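Local coordinates for protein acetylxylan esterase A (Aspergillus awamori, PDB 5X6S) that removes acetyl side groups from the backbone of acetylated xylans, acting as a secreted serine esterase of carbohydrate esterase family 1, at residues 8-13 against 17-22; 45-50 against 116-121; 94-99 against 130-135; 174-179 against 210-215; 238-243 against 262-267. All coordinates share one frame; numbering follows the deposited sequence.

Contact 1: residues 8-13 against 17-22; sequences TDFGDN and VGMYIY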
# COMPACT_ATOMS: atom_id res chain seq x y z
N THR A 8 13.95 18.38 -6.38
CA THR A 8 13.19 19.26 -7.23
C THR A 8 12.41 18.59 -8.30
O THR A 8 11.47 19.17 -8.84
CB THR A 8 14.10 20.33 -7.87
OG1 THR A 8 13.28 21.20 -8.60
CG2 THR A 8 15.08 19.78 -8.78
N ASP A 9 12.73 17.37 -8.67
CA ASP A 9 11.92 16.79 -9.78
C ASP A 9 11.33 15.47 -9.32
O ASP A 9 11.80 14.39 -9.71
CB ASP A 9 12.83 16.64 -11.01
CG ASP A 9 12.12 16.03 -12.23
OD1 ASP A 9 11.15 16.66 -12.73
OD2 ASP A 9 12.58 14.94 -12.71
N PHE A 10 10.32 15.53 -8.47
CA PHE A 10 9.85 14.30 -7.82
C PHE A 10 8.52 13.83 -8.37
O PHE A 10 7.92 12.92 -7.81
CB PHE A 10 9.77 14.49 -6.30
CG PHE A 10 8.94 15.66 -5.89
CD1 PHE A 10 7.57 15.53 -5.77
CD2 PHE A 10 9.54 16.90 -5.62
CE1 PHE A 10 6.77 16.64 -5.42
CE2 PHE A 10 8.75 18.01 -5.27
CZ PHE A 10 7.39 17.87 -5.11
N GLY A 11 8.02 14.50 -9.43
CA GLY A 11 6.75 14.18 -10.02
C GLY A 11 5.86 15.39 -10.09
O GLY A 11 6.31 16.50 -9.82
N ASP A 12 4.60 15.20 -10.44
CA ASP A 12 3.69 16.32 -10.67
C ASP A 12 3.57 17.21 -9.41
O ASP A 12 3.39 16.72 -8.29
CB ASP A 12 2.32 15.85 -11.09
CG ASP A 12 2.32 15.25 -12.51
OD1 ASP A 12 3.32 15.48 -13.25
OD2 ASP A 12 1.33 14.56 -12.86
N ASN A 13 3.71 18.53 -9.61
CA ASN A 13 3.78 19.43 -8.48
C ASN A 13 3.27 20.82 -8.87
O ASN A 13 3.97 21.78 -8.69
CB ASN A 13 5.22 19.45 -7.93
CG ASN A 13 5.39 20.33 -6.69
OD1 ASN A 13 4.44 20.52 -5.91
ND2 ASN A 13 6.58 20.88 -6.51
N VAL A 17 5.02 22.83 -4.13
CA VAL A 17 5.47 22.47 -2.79
C VAL A 17 6.98 22.14 -2.83
O VAL A 17 7.43 21.48 -3.78
CB VAL A 17 4.64 21.26 -2.27
CG1 VAL A 17 4.96 20.94 -0.83
CG2 VAL A 17 3.16 21.51 -2.46
N GLY A 18 7.74 22.54 -1.81
CA GLY A 18 9.17 22.13 -1.72
C GLY A 18 9.34 20.73 -1.12
O GLY A 18 8.52 20.31 -0.30
N MET A 19 10.38 20.02 -1.51
CA MET A 19 10.67 18.73 -0.95
C MET A 19 12.10 18.71 -0.41
O MET A 19 13.03 19.00 -1.16
CB MET A 19 10.53 17.63 -2.00
CG MET A 19 10.94 16.28 -1.49
SD MET A 19 10.76 15.00 -2.71
CE MET A 19 11.50 13.60 -1.88
N TYR A 20 12.25 18.41 0.86
CA TYR A 20 13.57 18.22 1.47
C TYR A 20 13.60 16.88 2.13
O TYR A 20 12.63 16.48 2.79
CB TYR A 20 13.91 19.30 2.48
CG TYR A 20 13.90 20.71 1.89
CD1 TYR A 20 12.72 21.38 1.68
CD2 TYR A 20 15.07 21.33 1.51
CE1 TYR A 20 12.68 22.68 1.18
CE2 TYR A 20 15.06 22.63 1.00
CZ TYR A 20 13.86 23.29 0.83
OH TYR A 20 13.82 24.53 0.27
N ILE A 21 14.70 16.16 1.99
CA ILE A 21 14.87 14.87 2.66
C ILE A 21 16.11 14.77 3.51
O ILE A 21 17.17 15.32 3.17
CB ILE A 21 14.85 13.67 1.69
CG1 ILE A 21 16.00 13.73 0.70
CG2 ILE A 21 13.57 13.68 0.91
CD1 ILE A 21 16.08 12.43 -0.14
N TYR A 22 15.98 14.10 4.65
CA TYR A 22 17.14 13.73 5.43
C TYR A 22 17.41 12.26 5.21
O TYR A 22 16.61 11.41 5.60
CB TYR A 22 16.99 14.02 6.92
CG TYR A 22 18.26 13.69 7.69
CD1 TYR A 22 19.32 14.60 7.77
CD2 TYR A 22 18.41 12.48 8.33
CE1 TYR A 22 20.52 14.26 8.46
CE2 TYR A 22 19.56 12.16 9.03
CZ TYR A 22 20.62 13.06 9.09
OH TYR A 22 21.77 12.73 9.80

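Contact 2: residues 45-50 against 116-121; sequences PGYYGD and TGSSSG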
# COMPACT_ATOMS: atom_id res chain seq x y z
N PRO A 45 12.71 22.54 6.07
CA PRO A 45 13.98 22.59 6.82
C PRO A 45 13.81 23.07 8.26
O PRO A 45 14.51 22.60 9.15
CB PRO A 45 14.83 23.50 5.98
CG PRO A 45 14.25 23.38 4.58
CD PRO A 45 12.78 23.30 4.80
N GLY A 46 12.92 24.01 8.50
CA GLY A 46 12.58 24.39 9.87
C GLY A 46 12.07 23.28 10.75
O GLY A 46 12.42 23.20 11.92
N TYR A 47 11.23 22.39 10.19
CA TYR A 47 10.69 21.32 10.97
C TYR A 47 11.78 20.26 11.18
O TYR A 47 11.85 19.65 12.22
CB TYR A 47 9.48 20.71 10.29
CG TYR A 47 8.51 19.98 11.22
CD1 TYR A 47 7.93 20.64 12.30
CD2 TYR A 47 8.16 18.65 11.00
CE1 TYR A 47 7.04 20.00 13.16
CE2 TYR A 47 7.24 17.98 11.85
CZ TYR A 47 6.67 18.67 12.92
OH TYR A 47 5.77 18.06 13.76
N TYR A 48 12.63 20.08 10.17
CA TYR A 48 13.86 19.27 10.32
C TYR A 48 14.68 19.74 11.54
O TYR A 48 15.12 18.90 12.38
CB TYR A 48 14.68 19.34 9.03
CG TYR A 48 16.13 18.97 9.20
CD1 TYR A 48 16.51 17.64 9.37
CD2 TYR A 48 17.13 19.95 9.26
CE1 TYR A 48 17.86 17.27 9.51
CE2 TYR A 48 18.46 19.60 9.42
CZ TYR A 48 18.83 18.27 9.53
OH TYR A 48 20.13 17.93 9.70
N GLY A 49 14.87 21.07 11.65
CA GLY A 49 15.61 21.66 12.79
C GLY A 49 14.90 21.61 14.14
O GLY A 49 15.54 21.73 15.16
N ASP A 50 13.59 21.40 14.13
CA ASP A 50 12.70 21.48 15.30
C ASP A 50 11.90 20.19 15.52
O ASP A 50 10.71 20.26 15.86
CB ASP A 50 11.66 22.61 15.05
CG ASP A 50 10.92 23.04 16.33
OD1 ASP A 50 11.41 22.76 17.45
OD2 ASP A 50 9.83 23.65 16.20
N THR A 116 3.35 12.43 9.84
CA THR A 116 3.13 13.11 11.12
C THR A 116 3.36 14.60 10.89
O THR A 116 4.01 15.01 9.90
CB THR A 116 4.04 12.54 12.24
OG1 THR A 116 3.82 13.24 13.44
CG2 THR A 116 5.56 12.63 11.86
N GLY A 117 2.80 15.43 11.76
CA GLY A 117 2.84 16.85 11.60
C GLY A 117 2.28 17.56 12.80
O GLY A 117 1.61 16.92 13.62
N SER A 118 2.60 18.85 12.94
CA SER A 118 2.11 19.67 14.02
C SER A 118 1.29 20.85 13.46
O SER A 118 1.63 21.42 12.46
CB SER A 118 3.28 20.19 14.90
OG SER A 118 3.92 19.08 15.51
N SER A 119 0.21 21.20 14.15
CA SER A 119 -0.65 22.34 13.83
C SER A 119 -1.15 22.25 12.37
O SER A 119 -1.77 21.27 12.05
CB SER A 119 0.08 23.64 14.20
OG SER A 119 -0.76 24.78 14.09
N SER A 120 -0.86 23.21 11.51
CA SER A 120 -1.17 23.12 10.08
C SER A 120 -0.71 21.79 9.48
O SER A 120 -1.42 21.14 8.71
CB SER A 120 -0.59 24.30 9.30
OG SER A 120 -1.15 24.38 7.96
N GLY A 121 0.44 21.33 9.92
CA GLY A 121 0.98 20.05 9.43
C GLY A 121 0.23 18.87 9.98
O GLY A 121 0.15 17.83 9.31
O HOH W 1 5.38 15.46 13.80

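Contact 3: residues 94-99 against 130-135; sequences SIANMV and ATYPEL. With NA (sodium ion), chain G.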
# COMPACT_ATOMS: atom_id res chain seq x y z
N SER A 94 1.13 16.60 -4.14
CA SER A 94 2.54 16.81 -4.17
C SER A 94 3.27 15.97 -3.14
O SER A 94 4.27 15.33 -3.46
CB SER A 94 2.85 18.30 -3.99
OG SER A 94 2.46 19.02 -5.16
N ILE A 95 2.78 15.98 -1.89
CA ILE A 95 3.39 15.22 -0.82
C ILE A 95 3.39 13.72 -1.16
O ILE A 95 4.39 13.01 -0.95
CB ILE A 95 2.69 15.49 0.54
CG1 ILE A 95 2.91 16.96 0.96
CG2 ILE A 95 3.23 14.55 1.62
CD1 ILE A 95 2.16 17.33 2.23
N ALA A 96 2.29 13.25 -1.72
CA ALA A 96 2.18 11.86 -2.18
C ALA A 96 3.31 11.51 -3.15
O ALA A 96 3.95 10.44 -3.01
CB ALA A 96 0.85 11.64 -2.84
N ASN A 97 3.56 12.38 -4.13
CA ASN A 97 4.61 12.19 -5.10
C ASN A 97 6.02 12.19 -4.52
O ASN A 97 6.94 11.48 -5.01
CB ASN A 97 4.42 13.18 -6.26
CG ASN A 97 3.16 12.92 -7.06
OD1 ASN A 97 2.62 11.81 -7.02
ND2 ASN A 97 2.66 13.94 -7.75
N MET A 98 6.24 12.97 -3.47
CA MET A 98 7.51 12.94 -2.75
C MET A 98 7.76 11.54 -2.17
O MET A 98 8.89 11.01 -2.19
CB MET A 98 7.49 13.92 -1.59
CG MET A 98 7.39 15.34 -1.98
SD MET A 98 7.26 16.47 -0.59
CE MET A 98 6.50 17.88 -1.32
N VAL A 99 6.70 10.96 -1.61
CA VAL A 99 6.75 9.62 -1.09
C VAL A 99 7.17 8.61 -2.15
O VAL A 99 8.12 7.83 -1.96
CB VAL A 99 5.44 9.23 -0.36
CG1 VAL A 99 5.36 7.71 -0.12
CG2 VAL A 99 5.35 9.98 0.92
N ALA A 130 -6.58 10.61 4.49
CA ALA A 130 -7.85 10.52 3.77
C ALA A 130 -7.70 10.53 2.26
O ALA A 130 -8.48 9.87 1.55
CB ALA A 130 -8.72 11.67 4.19
N THR A 131 -6.73 11.28 1.74
CA THR A 131 -6.60 11.45 0.28
C THR A 131 -5.67 10.40 -0.34
O THR A 131 -5.92 9.98 -1.46
CB THR A 131 -6.09 12.86 -0.10
OG1 THR A 131 -4.94 13.20 0.68
CG2 THR A 131 -7.19 13.93 0.08
N TYR A 132 -4.59 10.02 0.36
CA TYR A 132 -3.63 8.96 -0.07
C TYR A 132 -3.49 7.83 0.98
O TYR A 132 -2.39 7.46 1.38
CB TYR A 132 -2.26 9.60 -0.52
CG TYR A 132 -2.53 10.62 -1.56
CD1 TYR A 132 -2.57 10.28 -2.92
CD2 TYR A 132 -2.88 11.93 -1.20
CE1 TYR A 132 -2.90 11.21 -3.87
CE2 TYR A 132 -3.21 12.88 -2.16
CZ TYR A 132 -3.24 12.49 -3.50
OH TYR A 132 -3.61 13.41 -4.44
N PRO A 133 -4.64 7.26 1.45
CA PRO A 133 -4.57 6.20 2.49
C PRO A 133 -3.65 5.03 2.13
O PRO A 133 -3.00 4.47 3.00
CB PRO A 133 -6.02 5.72 2.60
CG PRO A 133 -6.65 6.10 1.27
CD PRO A 133 -6.03 7.43 0.97
N GLU A 134 -3.55 4.72 0.83
CA GLU A 134 -2.73 3.64 0.28
C GLU A 134 -1.24 3.76 0.56
O GLU A 134 -0.55 2.76 0.56
CB GLU A 134 -2.94 3.49 -1.24
CG GLU A 134 -2.36 4.62 -2.15
CD GLU A 134 -3.21 5.88 -2.26
OE1 GLU A 134 -4.26 5.97 -1.58
OE2 GLU A 134 -2.84 6.80 -3.03
N LEU A 135 -0.74 4.98 0.80
CA LEU A 135 0.68 5.18 1.01
C LEU A 135 1.19 4.92 2.46
O LEU A 135 2.37 4.63 2.66
CB LEU A 135 1.08 6.60 0.58
CG LEU A 135 0.95 6.90 -0.90
CD1 LEU A 135 1.33 8.37 -1.15
CD2 LEU A 135 1.76 5.96 -1.79
NA NA G . 0.48 0.19 -0.42
O HOH W 2 -1.07 0.32 -2.24
O HOH W 3 1.75 0.49 1.09

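Contact 4: residues 174-179 against 210-215; sequences EHWASI and YYETCK. With NAG (2-acetamido-2-deoxy-beta-D-glucopyranose), chain C.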
# COMPACT_ATOMS: atom_id res chain seq x y z
N GLU A 174 -20.44 9.41 11.82
CA GLU A 174 -20.95 9.04 10.49
C GLU A 174 -20.69 10.11 9.44
O GLU A 174 -20.23 9.81 8.33
CB GLU A 174 -22.44 8.67 10.55
CG GLU A 174 -22.64 7.31 11.24
CD GLU A 174 -22.47 7.32 12.80
OE1 GLU A 174 -22.53 8.41 13.47
OE2 GLU A 174 -22.29 6.19 13.35
N HIS A 175 -20.95 11.33 9.82
CA HIS A 175 -20.83 12.47 8.96
C HIS A 175 -19.33 12.81 8.68
O HIS A 175 -18.94 13.01 7.50
CB HIS A 175 -21.58 13.66 9.56
CG HIS A 175 -21.62 14.86 8.67
ND1 HIS A 175 -21.96 16.10 9.14
CD2 HIS A 175 -21.36 15.01 7.36
CE1 HIS A 175 -21.91 16.98 8.16
NE2 HIS A 175 -21.54 16.34 7.06
N TRP A 176 -18.50 12.84 9.72
CA TRP A 176 -17.06 12.98 9.48
C TRP A 176 -16.48 11.85 8.63
O TRP A 176 -15.62 12.10 7.78
CB TRP A 176 -16.24 13.07 10.76
CG TRP A 176 -16.30 14.36 11.46
CD1 TRP A 176 -16.70 14.56 12.75
CD2 TRP A 176 -15.91 15.66 10.96
NE1 TRP A 176 -16.61 15.90 13.06
CE2 TRP A 176 -16.11 16.59 12.00
CE3 TRP A 176 -15.39 16.11 9.74
CZ2 TRP A 176 -15.85 17.95 11.85
CZ3 TRP A 176 -15.13 17.46 9.59
CH2 TRP A 176 -15.37 18.37 10.64
N ALA A 177 -16.94 10.61 8.86
CA ALA A 177 -16.46 9.46 8.11
C ALA A 177 -16.85 9.64 6.63
O ALA A 177 -16.02 9.38 5.74
CB ALA A 177 -17.00 8.17 8.65
N SER A 178 -18.07 10.11 6.36
CA SER A 178 -18.49 10.45 4.98
C SER A 178 -17.63 11.49 4.31
O SER A 178 -17.36 11.40 3.12
CB SER A 178 -19.93 10.98 4.93
OG SER A 178 -20.75 9.89 5.24
N ILE A 179 -17.25 12.50 5.08
CA ILE A 179 -16.37 13.55 4.58
C ILE A 179 -15.01 12.95 4.21
O ILE A 179 -14.46 13.30 3.16
CB ILE A 179 -16.28 14.73 5.56
CG1 ILE A 179 -17.63 15.48 5.53
CG2 ILE A 179 -15.22 15.74 5.16
CD1 ILE A 179 -17.83 16.36 6.74
N TYR A 210 -10.14 17.76 18.78
CA TYR A 210 -9.66 16.45 19.12
C TYR A 210 -10.77 15.45 19.03
O TYR A 210 -10.62 14.35 18.50
CB TYR A 210 -9.04 16.43 20.54
CG TYR A 210 -8.78 15.07 21.12
CD1 TYR A 210 -7.65 14.34 20.77
CD2 TYR A 210 -9.64 14.51 22.07
CE1 TYR A 210 -7.41 13.10 21.30
CE2 TYR A 210 -9.40 13.27 22.62
CZ TYR A 210 -8.29 12.56 22.24
OH TYR A 210 -8.03 11.31 22.77
N TYR A 211 -11.92 15.80 19.59
CA TYR A 211 -13.02 14.82 19.64
C TYR A 211 -13.60 14.60 18.25
O TYR A 211 -13.94 13.49 17.90
CB TYR A 211 -14.10 15.27 20.65
CG TYR A 211 -13.54 15.29 22.06
CD1 TYR A 211 -13.31 14.12 22.76
CD2 TYR A 211 -13.12 16.49 22.64
CE1 TYR A 211 -12.77 14.15 24.06
CE2 TYR A 211 -12.55 16.52 23.90
CZ TYR A 211 -12.37 15.35 24.59
OH TYR A 211 -11.79 15.38 25.85
N GLU A 212 -13.68 15.67 17.47
CA GLU A 212 -14.17 15.59 16.06
C GLU A 212 -13.28 14.69 15.21
O GLU A 212 -13.74 13.96 14.38
CB GLU A 212 -14.28 16.97 15.46
CG GLU A 212 -15.29 17.85 16.19
CD GLU A 212 -16.63 17.12 16.44
OE1 GLU A 212 -17.36 16.82 15.46
OE2 GLU A 212 -16.91 16.81 17.62
N THR A 213 -11.98 14.73 15.47
CA THR A 213 -11.03 13.86 14.75
C THR A 213 -11.15 12.40 15.16
O THR A 213 -11.09 11.50 14.31
CB THR A 213 -9.56 14.37 14.96
OG1 THR A 213 -9.45 15.74 14.53
CG2 THR A 213 -8.60 13.51 14.20
N CYS A 214 -11.30 12.14 16.46
CA CYS A 214 -11.46 10.79 16.93
C CYS A 214 -12.78 10.19 16.43
O CYS A 214 -12.82 9.02 16.05
CB CYS A 214 -11.38 10.76 18.46
SG CYS A 214 -9.68 11.02 19.11
N LYS A 215 -13.83 11.01 16.41
CA LYS A 215 -15.11 10.65 15.77
C LYS A 215 -14.88 10.24 14.33
O LYS A 215 -15.29 9.14 13.90
CB LYS A 215 -16.06 11.83 15.80
CG LYS A 215 -16.75 12.12 17.15
CD LYS A 215 -17.45 13.44 17.05
CE LYS A 215 -18.34 13.75 18.23
NZ LYS A 215 -18.97 15.09 17.98
C1 NAG C . -19.60 22.44 5.93
C2 NAG C . -20.52 21.40 6.56
C3 NAG C . -21.45 20.75 5.54
C4 NAG C . -22.21 21.81 4.79
C5 NAG C . -21.24 22.83 4.21
C6 NAG C . -22.01 23.96 3.61
C7 NAG C . -19.78 20.12 8.46
C8 NAG C . -18.91 19.03 8.99
N2 NAG C . -19.79 20.32 7.17
O3 NAG C . -22.40 19.97 6.22
O4 NAG C . -23.02 21.18 3.81
O5 NAG C . -20.37 23.39 5.19
O6 NAG C . -21.06 24.67 2.85
O7 NAG C . -20.43 20.81 9.21

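Contact 5: residues 238-243 against 262-267; sequences TNYETT and PIHGDK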
# COMPACT_ATOMS: atom_id res chain seq x y z
N THR A 238 2.47 11.84 32.78
CA THR A 238 1.54 12.46 33.72
C THR A 238 0.65 13.44 33.01
O THR A 238 1.11 14.28 32.23
CB THR A 238 2.31 13.16 34.88
OG1 THR A 238 3.12 12.17 35.52
CG2 THR A 238 1.38 13.83 35.88
N ASN A 239 -0.66 13.30 33.26
CA ASN A 239 -1.68 14.19 32.76
C ASN A 239 -2.00 14.04 31.27
O ASN A 239 -2.79 14.80 30.73
CB ASN A 239 -1.39 15.63 33.11
CG ASN A 239 -1.62 15.91 34.61
OD1 ASN A 239 -2.43 15.24 35.26
ND2 ASN A 239 -0.89 16.87 35.13
N TYR A 240 -1.36 13.05 30.64
CA TYR A 240 -1.79 12.63 29.32
C TYR A 240 -2.67 11.38 29.52
O TYR A 240 -2.34 10.51 30.31
CB TYR A 240 -0.58 12.25 28.50
CG TYR A 240 0.21 13.38 27.90
CD1 TYR A 240 0.70 14.41 28.69
CD2 TYR A 240 0.52 13.39 26.54
CE1 TYR A 240 1.45 15.44 28.13
CE2 TYR A 240 1.26 14.43 25.97
CZ TYR A 240 1.75 15.43 26.76
OH TYR A 240 2.50 16.45 26.19
N GLU A 241 -3.74 11.25 28.75
CA GLU A 241 -4.54 10.02 28.82
C GLU A 241 -4.74 9.42 27.45
O GLU A 241 -5.18 10.11 26.55
CB GLU A 241 -5.92 10.34 29.43
CG GLU A 241 -6.85 9.12 29.60
CD GLU A 241 -8.29 9.57 29.90
OE1 GLU A 241 -8.90 10.27 29.01
OE2 GLU A 241 -8.80 9.29 31.01
N THR A 242 -4.44 8.13 27.32
CA THR A 242 -4.56 7.42 26.05
C THR A 242 -5.87 6.61 26.00
O THR A 242 -6.13 5.81 26.87
CB THR A 242 -3.35 6.49 25.81
OG1 THR A 242 -2.15 7.29 25.77
CG2 THR A 242 -3.45 5.79 24.49
N THR A 243 -6.67 6.84 24.96
CA THR A 243 -7.84 6.03 24.66
C THR A 243 -7.57 5.25 23.36
O THR A 243 -7.33 5.86 22.32
CB THR A 243 -9.07 6.93 24.48
OG1 THR A 243 -9.31 7.70 25.67
CG2 THR A 243 -10.31 6.08 24.15
N PRO A 262 3.81 18.85 22.45
CA PRO A 262 5.20 18.63 21.96
C PRO A 262 5.33 17.23 21.37
O PRO A 262 4.71 16.32 21.85
CB PRO A 262 6.07 18.70 23.23
CG PRO A 262 5.14 18.97 24.38
CD PRO A 262 3.73 19.13 23.90
N ILE A 263 6.18 17.08 20.35
CA ILE A 263 6.38 15.80 19.72
C ILE A 263 7.00 14.82 20.71
O ILE A 263 7.96 15.13 21.41
CB ILE A 263 7.38 15.96 18.54
CG1 ILE A 263 6.81 16.84 17.44
CG2 ILE A 263 7.76 14.59 17.98
CD1 ILE A 263 7.85 17.27 16.42
N HIS A 264 6.45 13.60 20.77
CA HIS A 264 7.00 12.56 21.57
C HIS A 264 7.66 11.59 20.58
O HIS A 264 7.07 10.58 20.19
CB HIS A 264 5.93 11.85 22.40
CG HIS A 264 5.37 12.68 23.52
ND1 HIS A 264 4.86 13.94 23.33
CD2 HIS A 264 5.29 12.43 24.85
CE1 HIS A 264 4.47 14.44 24.50
NE2 HIS A 264 4.72 13.53 25.43
N GLY A 265 8.90 11.90 20.19
CA GLY A 265 9.59 11.13 19.14
C GLY A 265 9.75 9.62 19.43
O GLY A 265 9.50 8.79 18.55
N ASP A 266 10.16 9.24 20.66
CA ASP A 266 10.27 7.82 20.93
C ASP A 266 8.90 7.12 20.84
O ASP A 266 8.80 5.99 20.33
CB ASP A 266 10.91 7.52 22.31
CG ASP A 266 12.30 8.17 22.49
OD1 ASP A 266 12.96 8.58 21.54
OD2 ASP A 266 12.72 8.29 23.66
N LYS A 267 7.86 7.79 21.31
CA LYS A 267 6.49 7.25 21.20
C LYS A 267 6.03 7.09 19.75
O LYS A 267 5.31 6.16 19.43
CB LYS A 267 5.48 8.10 21.99
CG LYS A 267 5.72 8.19 23.51
CD LYS A 267 6.17 6.89 24.13
CE LYS A 267 5.06 5.93 24.30
NZ LYS A 267 5.48 4.83 25.25

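Contact 1: residues 8-13 against 17-22
The ring of Phe-10 meets Val-17, just before strand 18-23, and Met-19 on it: the carbonyl O of Val-17 lies at its edge, near the ring plane and 3.8 Å from CZ, while the sulfur of Met-19 sits obliquely beside it. SD is 4.2 Å from the ring centroid and 36° off the normal, a Met-aromatic contact. CB of Met-19 completes the overlap at 3.7 Å from CE2 of Phe-10, and the thioether chain runs alongside the ring, heading the other way. Phe-10 reaches this place with CG between its backbone N and carbonyl carbon (chi1 55°), which turns the ring inward from a largely exposed loop that links strands 3-7 and 18-23, antiparallel neighbours at one margin of the sheet.

The second flat group is the amide of Asn-13. Its OD1 accepts from Val-17 N at 3.0 Å, in the carbonyl plane and on a lone pair, but with a bent N-H angle of 135°. Its ND2 gives a hydrogen to Val-17 O at 2.9 Å, with that oxygen tilted from the amide plane. OD1 also bonds to Ser-94 OG on helix 91-106.

One side-chain amide thus serves both backbone polar groups of Val-17, and these two bonds, with the third to Ser-94, hold it in a single orientation.

Contact 2: residues 45-50 against 116-121
This is a buried polar contact in the core of an alpha/beta-hydrolase fold, where a tyrosine from helix 44-49 reaches across to the end of strand 113-118. That strand runs into the sharp turn that carries Ser-119, and Gly-117, Ser-119 and Gly-121 fit the GxSxG pattern of a nucleophile elbow. Ser-119 is probably the nucleophile; its phi and psi of 54° and -120° show the strained backbone expected there, and its OG is hydrogen-bonded to His-259.

Tyr-47 and Ser-118, the residue just before that serine, carry the contact. With CG of Tyr-47 anti to the backbone N (chi1 -157°), the ring leaves the helix pointing at the strand end, and the meeting is made by its far end. Ser-118 OG lies at the ring edge, near its plane, and is hydrogen-bonded to Tyr-47 OH at 2.7 Å, either hydroxyl being a possible donor. CB of Ser-118 stands behind its hydroxyl, 3.5 Å from Tyr-47 OH. The backbone of Gly-117 passes close to the same oxygen, its carbonyl C being 3.7 Å from Tyr-47 OH.

The phenol therefore touches the strand immediately before the elbow and does not reach Ser-119 itself. Tyr-47 also packs on His-38 and Ala-36, and the side chain of Ile-263 lies against it. A water at the ring edge, in its plane, gives Tyr-47 OH a second partner at 2.6 Å, and this water donates a hydrogen bond of 2.7 Å to Thr-116 OG1.

Contact 3: residues 94-99 against 130-135
Ala-96 and Tyr-132 make the tight centre of this contact: the methyl CB lies over one face of the phenol ring, 3.8 Å from its centroid and 15° off the normal, a CH-pi contact. The methyl is displaced slightly toward the rim, so its shortest approach is 3.7 Å to CD1 of Tyr-132. Leu-135 closes on the same methyl, its CD1 branch also 3.7 Å from Ala-96 CB. The small side chain on helix 91-106 is thereby met by an aromatic face on one side and, roughly at right angles to it, by a leucine branch.

A chi1 of -54° sets the Tyr-132 ring beside its own backbone N to present that face, and its hydroxyl end is engaged beyond the contact by the backbone N of Asn-87.

Packing is slacker one helical turn on, where CG1 of Val-99 comes only to 4.2 Å from CD1 of Leu-135. Beyond Leu-135 the character changes from apolar to hydrated. The carbonyl O of Glu-134 is 2.9 Å from a sodium ion, which also holds two waters and Glu-134 O of the second subunit, and Leu-135 packs on Ser-110 of that subunit.

Apolar packing alone joins the two segments. It ties helix 91-106 to Tyr-132, just past the end of helix 120-131, and to Leu-135 in the 3-10 turn after it, within the helical layer flanking the central sheet of an alpha/beta-hydrolase fold.

Contact 4: residues 174-179 against 210-215
With CG anti to the carbonyl carbon in both residues (chi1 -76° for Trp-176), the indole leaves helix 173-182 toward helix 208-221, while a bend at chi2 of Glu-212 folds its carboxylate back to the indole N-H. The resulting hydrogen bond, Trp-176 NE1 to Glu-212 OE1, is 2.7 Å long and nearly straight at 173°. The acceptor lies in the indole plane, but the donor meets OE1 on its anti side and out of the carboxylate plane; ring and carboxylate are turned 58° apart.

The other oxygen, OE2, uses its syn lone pair for a salt bridge with Lys-215 NZ at 2.7 Å. Thr-171 N also binds OE1 and Gln-208 NE2 binds OE2, so four donors grip the buried carboxylate and hold it in position; the lysine would be expected to stabilise its negative charge.

Further packing surrounds the indole. CB of Glu-212 is 3.5 Å from Trp-176 NE1, CB of Lys-215 approaches CD1 of Trp-176 obliquely at 4.1 Å, and the carbonyl O of Glu-212 lies over one face of the indole. Over the opposite face is the acetyl methyl C8 of an N-acetylglucosamine, 4.0 Å from CH2 of Trp-176. This sugar belongs to the glycan carried by the protein, and its methyl also rests on CD1 of Ile-179 at 3.7 Å.

The indole of Trp-176 thus lies between the sugar methyl and helix 208-221, whose residues Tyr-210 and Thr-213 pack on strand 193-199 of the central sheet.

Contact 5: residues 238-243 against 262-267
Tyr-240 lays the CE2 and hydroxyl end of its ring against the imidazole of His-264, CE2 standing 3.5 Å from CE1 of the histidine. The two side chains come from opposite directions and meet obliquely, with centroids 5.1 Å apart and planes at 55°. Tyr-240 OH lies at the imidazole edge, near its plane, and is 3.3 Å from His-264 CE1. On the same phenol oxygen rests the proline ring of Pro-262, whose CD is 3.7 Å from Tyr-240 OH.

The imidazole is held from both nitrogens. ND1 gives a hydrogen bond of 2.8 Å to the carbonyl O of Pro-262, bent to 136° at the hydrogen, and NE2 is bonded to Gln-237 OE1. These two bonds fix the rotation of the ring that receives the tyrosine, and chi1 of -71° points it at the strand.

His-264 occupies the N-cap position of helix 265-272, and its backbone N is bonded to Tyr-142 OH. Tyr-240 also packs on Ile-252 and Ala-254 of strand 249-254. The contact therefore joins the loop leading into helix 265-272 to the start of strand 240-246, which lies between its antiparallel neighbour 249-254 and the outermost strand 230-232.

Overall arrangement
Contacts 1, 2 and 5 all reach the central sheet, with contacts 1 and 5 on opposite sides of the chain's centre and their own centres about 31 Å apart. Contact 2 lies between them and holds Ser-119, the probable nucleophile. It touches contact 1 through Tyr-22 CD1 and Tyr-48 CE1, 3.5 Å apart, and contact 5 through Tyr-47 OH and Ile-263 CD1, also 3.5 Å apart. Contact 3 shares helix 120-131 with contact 2, and its Asn-97 ND2 lies 2.9 Å from Asp-12 O of contact 1, a probable hydrogen bond. Contact 4, beside the glycan, has its centre about 24 Å from that of contact 2; the Pro-262 side chain is about 11 Å from that of Ser-119.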